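Local coordinates for lysosome-associated membrane glycoprotein 3 (Homo sapiens, PDB 4AKM) that takes part in the unfolded protein response and in fusion of lysosomes with autophagosomes, as a membrane glycoprotein whose membrane-proximal luminal domain is a beta prism, at residues G22-V27 with Y39-P44; Y80-V85 with V106-A111. All coordinates share one frame; numbering follows the deposited sequence.

Interaction 1. Residues G22-V27 with Y39-P44; sequences GIQLIV and YFNIDP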
loop_
_atom_site.group_PDB
_atom_site.type_symbol
_atom_site.label_atom_id
_atom_site.label_comp_id
_atom_site.label_asym_id
_atom_site.label_seq_id
_atom_site.Cartn_x
_atom_site.Cartn_y
_atom_site.Cartn_z
ATOM N N GLY A 22 -2.888 1.251 7.778
ATOM C CA GLY A 22 -4.309 1.295 7.542
ATOM C C GLY A 22 -4.466 1.870 6.159
ATOM O O GLY A 22 -3.704 2.748 5.755
ATOM N N ILE A 23 -5.439 1.359 5.417
ATOM C CA ILE A 23 -5.642 1.792 4.043
ATOM C C ILE A 23 -7.116 2.086 3.778
ATOM O O ILE A 23 -8.009 1.364 4.225
ATOM C CB ILE A 23 -5.063 0.773 3.034
ATOM C CG1 ILE A 23 -3.550 0.664 3.220
ATOM C CG2 ILE A 23 -5.372 1.181 1.607
ATOM C CD1 ILE A 23 -2.964 -0.614 2.688
ATOM N N GLN A 24 -7.347 3.184 3.073
ATOM C CA GLN A 24 -8.677 3.659 2.764
ATOM C C GLN A 24 -8.719 3.921 1.262
ATOM O O GLN A 24 -7.733 4.364 0.673
ATOM C CB GLN A 24 -8.962 4.946 3.556
ATOM C CG GLN A 24 -10.410 5.424 3.510
ATOM C CD GLN A 24 -10.671 6.643 4.394
ATOM O OE1 GLN A 24 -10.320 7.771 4.042
ATOM N NE2 GLN A 24 -11.296 6.416 5.546
ATOM N N LEU A 25 -9.849 3.626 0.634
ATOM C CA LEU A 25 -10.029 3.947 -0.773
ATOM C C LEU A 25 -11.144 4.971 -0.904
ATOM O O LEU A 25 -12.222 4.786 -0.358
ATOM C CB LEU A 25 -10.342 2.690 -1.590
ATOM C CG LEU A 25 -9.179 1.709 -1.773
ATOM C CD1 LEU A 25 -9.615 0.444 -2.509
ATOM C CD2 LEU A 25 -8.017 2.377 -2.496
ATOM N N ILE A 26 -10.873 6.057 -1.616
ATOM C CA ILE A 26 -11.859 7.105 -1.819
ATOM C C ILE A 26 -12.255 7.161 -3.290
ATOM O O ILE A 26 -11.408 7.424 -4.146
ATOM C CB ILE A 26 -11.316 8.502 -1.397
ATOM C CG1 ILE A 26 -11.135 8.600 0.122
ATOM C CG2 ILE A 26 -12.243 9.610 -1.887
ATOM C CD1 ILE A 26 -9.793 8.128 0.627
ATOM N N VAL A 27 -13.533 6.909 -3.586
ATOM C CA VAL A 27 -14.016 7.061 -4.961
ATOM C C VAL A 27 -14.946 8.260 -5.133
ATOM O O VAL A 27 -15.827 8.511 -4.312
ATOM C CB VAL A 27 -14.645 5.756 -5.563
ATOM C CG1 VAL A 27 -14.087 4.514 -4.883
ATOM C CG2 VAL A 27 -16.169 5.773 -5.487
ATOM N N TYR A 39 -16.355 6.235 0.689
ATOM C CA TYR A 39 -15.186 5.790 1.430
ATOM C C TYR A 39 -15.222 4.277 1.620
ATOM O O TYR A 39 -16.286 3.690 1.818
ATOM C CB TYR A 39 -15.112 6.505 2.782
ATOM C CG TYR A 39 -14.727 7.972 2.680
ATOM C CD1 TYR A 39 -15.659 8.940 2.312
ATOM C CD2 TYR A 39 -13.427 8.386 2.939
ATOM C CE1 TYR A 39 -15.303 10.277 2.213
ATOM C CE2 TYR A 39 -13.064 9.717 2.844
ATOM C CZ TYR A 39 -14.003 10.659 2.480
ATOM O OH TYR A 39 -13.634 11.986 2.387
ATOM N N PHE A 40 -14.063 3.640 1.527
ATOM C CA PHE A 40 -13.971 2.220 1.834
ATOM C C PHE A 40 -12.734 1.878 2.650
ATOM O O PHE A 40 -11.612 2.000 2.172
ATOM C CB PHE A 40 -13.983 1.351 0.581
ATOM C CG PHE A 40 -13.744 -0.096 0.881
ATOM C CD1 PHE A 40 -14.758 -0.876 1.418
ATOM C CD2 PHE A 40 -12.495 -0.670 0.677
ATOM C CE1 PHE A 40 -14.541 -2.209 1.723
ATOM C CE2 PHE A 40 -12.267 -2.006 0.978
ATOM C CZ PHE A 40 -13.291 -2.777 1.500
ATOM N N ASN A 41 -12.952 1.419 3.875
ATOM C CA ASN A 41 -11.858 1.036 4.751
ATOM C C ASN A 41 -11.396 -0.394 4.490
ATOM O O ASN A 41 -12.190 -1.333 4.585
ATOM C CB ASN A 41 -12.291 1.184 6.206
ATOM C CG ASN A 41 -12.522 2.632 6.600
ATOM O OD1 ASN A 41 -12.402 3.546 5.775
ATOM N ND2 ASN A 41 -12.852 2.850 7.869
ATOM N N ILE A 42 -10.122 -0.569 4.154
ATOM C CA ILE A 42 -9.579 -1.913 4.088
ATOM C C ILE A 42 -9.627 -2.474 5.502
ATOM O O ILE A 42 -8.969 -1.963 6.407
ATOM C CB ILE A 42 -8.135 -1.973 3.530
ATOM C CG1 ILE A 42 -8.130 -1.961 2.001
ATOM C CG2 ILE A 42 -7.442 -3.249 3.985
ATOM C CD1 ILE A 42 -8.559 -0.664 1.377
ATOM N N ASP A 43 -10.462 -3.489 5.693
ATOM C CA ASP A 43 -10.569 -4.186 6.966
ATOM C C ASP A 43 -9.529 -5.305 7.004
ATOM O O ASP A 43 -9.647 -6.305 6.296
ATOM C CB ASP A 43 -11.999 -4.714 7.156
ATOM C CG ASP A 43 -12.131 -5.695 8.314
ATOM O OD1 ASP A 43 -11.245 -5.744 9.196
ATOM O OD2 ASP A 43 -13.150 -6.419 8.342
ATOM N N PRO A 44 -8.502 -5.129 7.839
ATOM C CA PRO A 44 -7.355 -6.038 7.941
ATOM C C PRO A 44 -7.671 -7.473 8.372
ATOM O O PRO A 44 -6.863 -8.359 8.098
ATOM C CB PRO A 44 -6.464 -5.359 8.985
ATOM C CG PRO A 44 -7.323 -4.375 9.669
ATOM C CD PRO A 44 -8.327 -3.934 8.679
#
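Ile42 lies across Ile23 and Leu25 on the inner face of an antiparallel beta hairpin, strands 14-27 and 38-41, in the larger sheet of the LAMP luminal beta prism. Its CD1 reaches 3.7 Å from Ile23 CG2 and 4.0 Å from Leu25 CG. Ile42 CG1 stands anti to its carbonyl carbon (chi1 -83°), and CD1 turns from there over the neighbouring strand. Phe40 shares this face with Leu25; Phe64 and Leu89, on strands of the other sheet, close over it, bridging the sheets.

The backbone register is fixed by Leu25 and Phe40, a hydrogen-bonded pair: Leu25 N gives to Phe40 O at 2.8 Å, and Phe40 N returns a bond to Leu25 O. Ile42 N donates to Ile23 O at 2.9 Å.

The other face carries Ile26, Tyr39, Gln24 and Asn41. The Ile26 and Tyr39 side chains lie side by side, with Ile26 CG1 3.5 Å from Tyr39 CE2. Gln24 presents OE1 to the edge of that ring, 3.4 Å from Tyr39 CD2, with amide and ring planes 78° apart. At the polar edge the Gln24 and Asn41 amides have planes 18° apart, and Gln24 NE2 donates almost straight to Asn41 OD1 at 3.1 Å.

Interaction 2. Residues Y80-V85 with V106-A111; sequences YYISEV and VMFQTA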
loop_
_atom_site.group_PDB
_atom_site.type_symbol
_atom_site.label_atom_id
_atom_site.label_comp_id
_atom_site.label_asym_id
_atom_site.label_seq_id
_atom_site.Cartn_x
_atom_site.Cartn_y
_atom_site.Cartn_z
ATOM N N TYR A 80 15.222 1.985 -1.014
ATOM C CA TYR A 80 14.099 1.350 -1.689
ATOM C C TYR A 80 12.889 2.262 -1.525
ATOM O O TYR A 80 12.909 3.188 -0.715
ATOM C CB TYR A 80 13.813 -0.029 -1.085
ATOM C CG TYR A 80 13.444 0.001 0.387
ATOM C CD1 TYR A 80 14.425 0.040 1.370
ATOM C CD2 TYR A 80 12.114 -0.009 0.793
ATOM C CE1 TYR A 80 14.092 0.068 2.715
ATOM C CE2 TYR A 80 11.774 0.019 2.135
ATOM C CZ TYR A 80 12.766 0.057 3.091
ATOM O OH TYR A 80 12.430 0.083 4.425
ATOM N N TYR A 81 11.834 1.995 -2.283
ATOM C CA TYR A 81 10.650 2.846 -2.267
ATOM C C TYR A 81 9.482 2.100 -2.883
ATOM O O TYR A 81 9.671 1.067 -3.527
ATOM C CB TYR A 81 10.915 4.144 -3.043
ATOM C CG TYR A 81 11.498 3.924 -4.422
ATOM C CD1 TYR A 81 12.872 3.824 -4.612
ATOM C CD2 TYR A 81 10.675 3.805 -5.533
ATOM C CE1 TYR A 81 13.407 3.612 -5.871
ATOM C CE2 TYR A 81 11.199 3.595 -6.795
ATOM C CZ TYR A 81 12.564 3.499 -6.962
ATOM O OH TYR A 81 13.080 3.291 -8.222
ATOM N N ILE A 82 8.272 2.606 -2.671
ATOM C CA ILE A 82 7.122 2.095 -3.405
ATOM C C ILE A 82 7.180 2.691 -4.801
ATOM O O ILE A 82 7.156 3.908 -4.958
ATOM C CB ILE A 82 5.787 2.482 -2.741
ATOM C CG1 ILE A 82 5.563 1.675 -1.463
ATOM C CG2 ILE A 82 4.630 2.257 -3.703
ATOM C CD1 ILE A 82 4.496 2.254 -0.554
ATOM N N SER A 83 7.273 1.834 -5.812
ATOM C CA SER A 83 7.398 2.297 -7.188
ATOM C C SER A 83 6.086 2.218 -7.965
ATOM O O SER A 83 5.958 2.817 -9.034
ATOM C CB SER A 83 8.489 1.520 -7.925
ATOM O OG SER A 83 8.120 0.164 -8.087
ATOM N N GLU A 84 5.108 1.481 -7.445
ATOM C CA GLU A 84 3.819 1.425 -8.140
ATOM C C GLU A 84 2.639 1.186 -7.202
ATOM O O GLU A 84 2.757 0.453 -6.225
ATOM C CB GLU A 84 3.847 0.359 -9.246
ATOM C CG GLU A 84 2.528 0.191 -9.993
ATOM C CD GLU A 84 2.686 -0.557 -11.303
ATOM O OE1 GLU A 84 3.471 -0.088 -12.154
ATOM O OE2 GLU A 84 2.025 -1.606 -11.484
ATOM N N VAL A 85 1.501 1.821 -7.478
ATOM C CA VAL A 85 0.305 1.505 -6.690
ATOM C C VAL A 85 -0.917 1.258 -7.555
ATOM O O VAL A 85 -1.295 2.091 -8.363
ATOM C CB VAL A 85 -0.051 2.586 -5.655
ATOM C CG1 VAL A 85 -1.163 2.076 -4.748
ATOM C CG2 VAL A 85 1.167 2.973 -4.835
ATOM N N VAL A 106 7.885 7.735 -6.838
ATOM C CA VAL A 106 8.845 7.489 -5.778
ATOM C C VAL A 106 8.170 7.826 -4.455
ATOM O O VAL A 106 7.911 8.994 -4.149
ATOM C CB VAL A 106 10.132 8.303 -5.971
ATOM C CG1 VAL A 106 10.922 8.365 -4.675
ATOM C CG2 VAL A 106 10.972 7.690 -7.079
ATOM N N MET A 107 7.878 6.788 -3.678
ATOM C CA MET A 107 7.009 6.941 -2.525
ATOM C C MET A 107 7.520 6.179 -1.312
ATOM O O MET A 107 7.872 5.002 -1.404
ATOM C CB MET A 107 5.593 6.484 -2.878
ATOM C CG MET A 107 4.561 6.856 -1.842
ATOM S SD MET A 107 2.900 6.369 -2.314
ATOM C CE MET A 107 1.943 7.279 -1.105
ATOM N N PHE A 108 7.544 6.871 -0.178
ATOM C CA PHE A 108 8.053 6.329 1.077
ATOM C C PHE A 108 9.486 5.857 0.901
ATOM O O PHE A 108 9.867 4.818 1.432
ATOM C CB PHE A 108 7.201 5.159 1.590
ATOM C CG PHE A 108 5.784 5.525 1.942
ATOM C CD1 PHE A 108 5.289 6.802 1.724
ATOM C CD2 PHE A 108 4.951 4.581 2.515
ATOM C CE1 PHE A 108 3.986 7.119 2.052
ATOM C CE2 PHE A 108 3.651 4.892 2.848
ATOM C CZ PHE A 108 3.165 6.163 2.618
ATOM N N GLN A 109 10.275 6.607 0.140
ATOM C CA GLN A 109 11.657 6.214 -0.117
ATOM C C GLN A 109 12.476 6.178 1.177
ATOM O O GLN A 109 12.467 7.133 1.955
ATOM C CB GLN A 109 12.308 7.141 -1.145
ATOM C CG GLN A 109 13.653 6.634 -1.657
ATOM C CD GLN A 109 14.305 7.593 -2.637
ATOM O OE1 GLN A 109 13.871 8.736 -2.789
ATOM N NE2 GLN A 109 15.355 7.130 -3.307
ATOM N N THR A 110 13.182 5.071 1.390
ATOM C CA THR A 110 13.881 4.822 2.646
ATOM C C THR A 110 15.215 4.135 2.395
ATOM O O THR A 110 15.301 3.248 1.545
ATOM C CB THR A 110 13.050 3.902 3.559
ATOM O OG1 THR A 110 11.742 4.456 3.736
ATOM C CG2 THR A 110 13.716 3.730 4.919
ATOM N N ALA A 111 16.245 4.539 3.140
ATOM C CA ALA A 111 17.562 3.910 3.054
ATOM C C ALA A 111 17.452 2.409 3.303
ATOM O O ALA A 111 16.767 1.978 4.230
ATOM C CB ALA A 111 18.518 4.545 4.049
#
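Tyr80 O accepts the amide of Thr110 at 2.8 Å from Thr110 N, nearly in line with its C=O bond, and also meets Gln109 CA at 3.3 Å in a CA-H...O contact. This carbonyl marks one side of a beta bulge in the antiparallel hairpin between strands 80-90 and 97-110, the latter an outer strand of the prism's five-stranded sheet. Tyr80 N completes the hydrogen-bonded pair by donating to Thr110 O. One residue out of step, Ile82 N donates to Met107 O at 2.7 Å, while the return bond from Met107 N is weak. The extra residue falls where Tyr81 faces both Phe108 and Gln109, and Phe108, with its positive phi (57°), is where the chain turns a corner.

Tyr80 and Thr110 run side by side. CG of Tyr80 sits between the backbone N and the carbonyl carbon (chi1 61°), and the ring takes Thr110 CB over one face, 4.3 Å from its centroid, a CH-pi contact. The hydroxyl of Tyr80 is hydrogen-bonded to His114 O.

Tyr81 points toward the partner segment. Its CB sits against Gln109, and Val106 CG2 lies over one face of its ring, displaced toward the rim. Ile82 CB packs on Met107 CB, and Ile82 CD1 touches Phe108 CD2 at 3.9 Å; the Phe108 ring stacks on Phe116. At the corner, Thr110 OG1 donates to Phe108 O at 3.0 Å, approaching from above the carbonyl plane.

How the interactions relate
Both interactions are partly buried antiparallel hairpin contacts, but they belong to different sheets of the prism and lie on opposite sides of the chain's centre. Their centres are 20 Å apart and their nearest atoms about 7 Å, without touching. Interaction 1 keeps an unbroken pairing, with aliphatic residues packed toward the other sheet and an amide pair at its outer face. Interaction 2 is irregular: a one-residue slip and a corner replace continuous pairing, and aromatic rings supply much of its side-chain contact. Each helps join the sheets, interaction 1 through its largely apolar inner face, interaction 2 through Phe108, which packs against Val137 and Leu139 of the seven-stranded sheet.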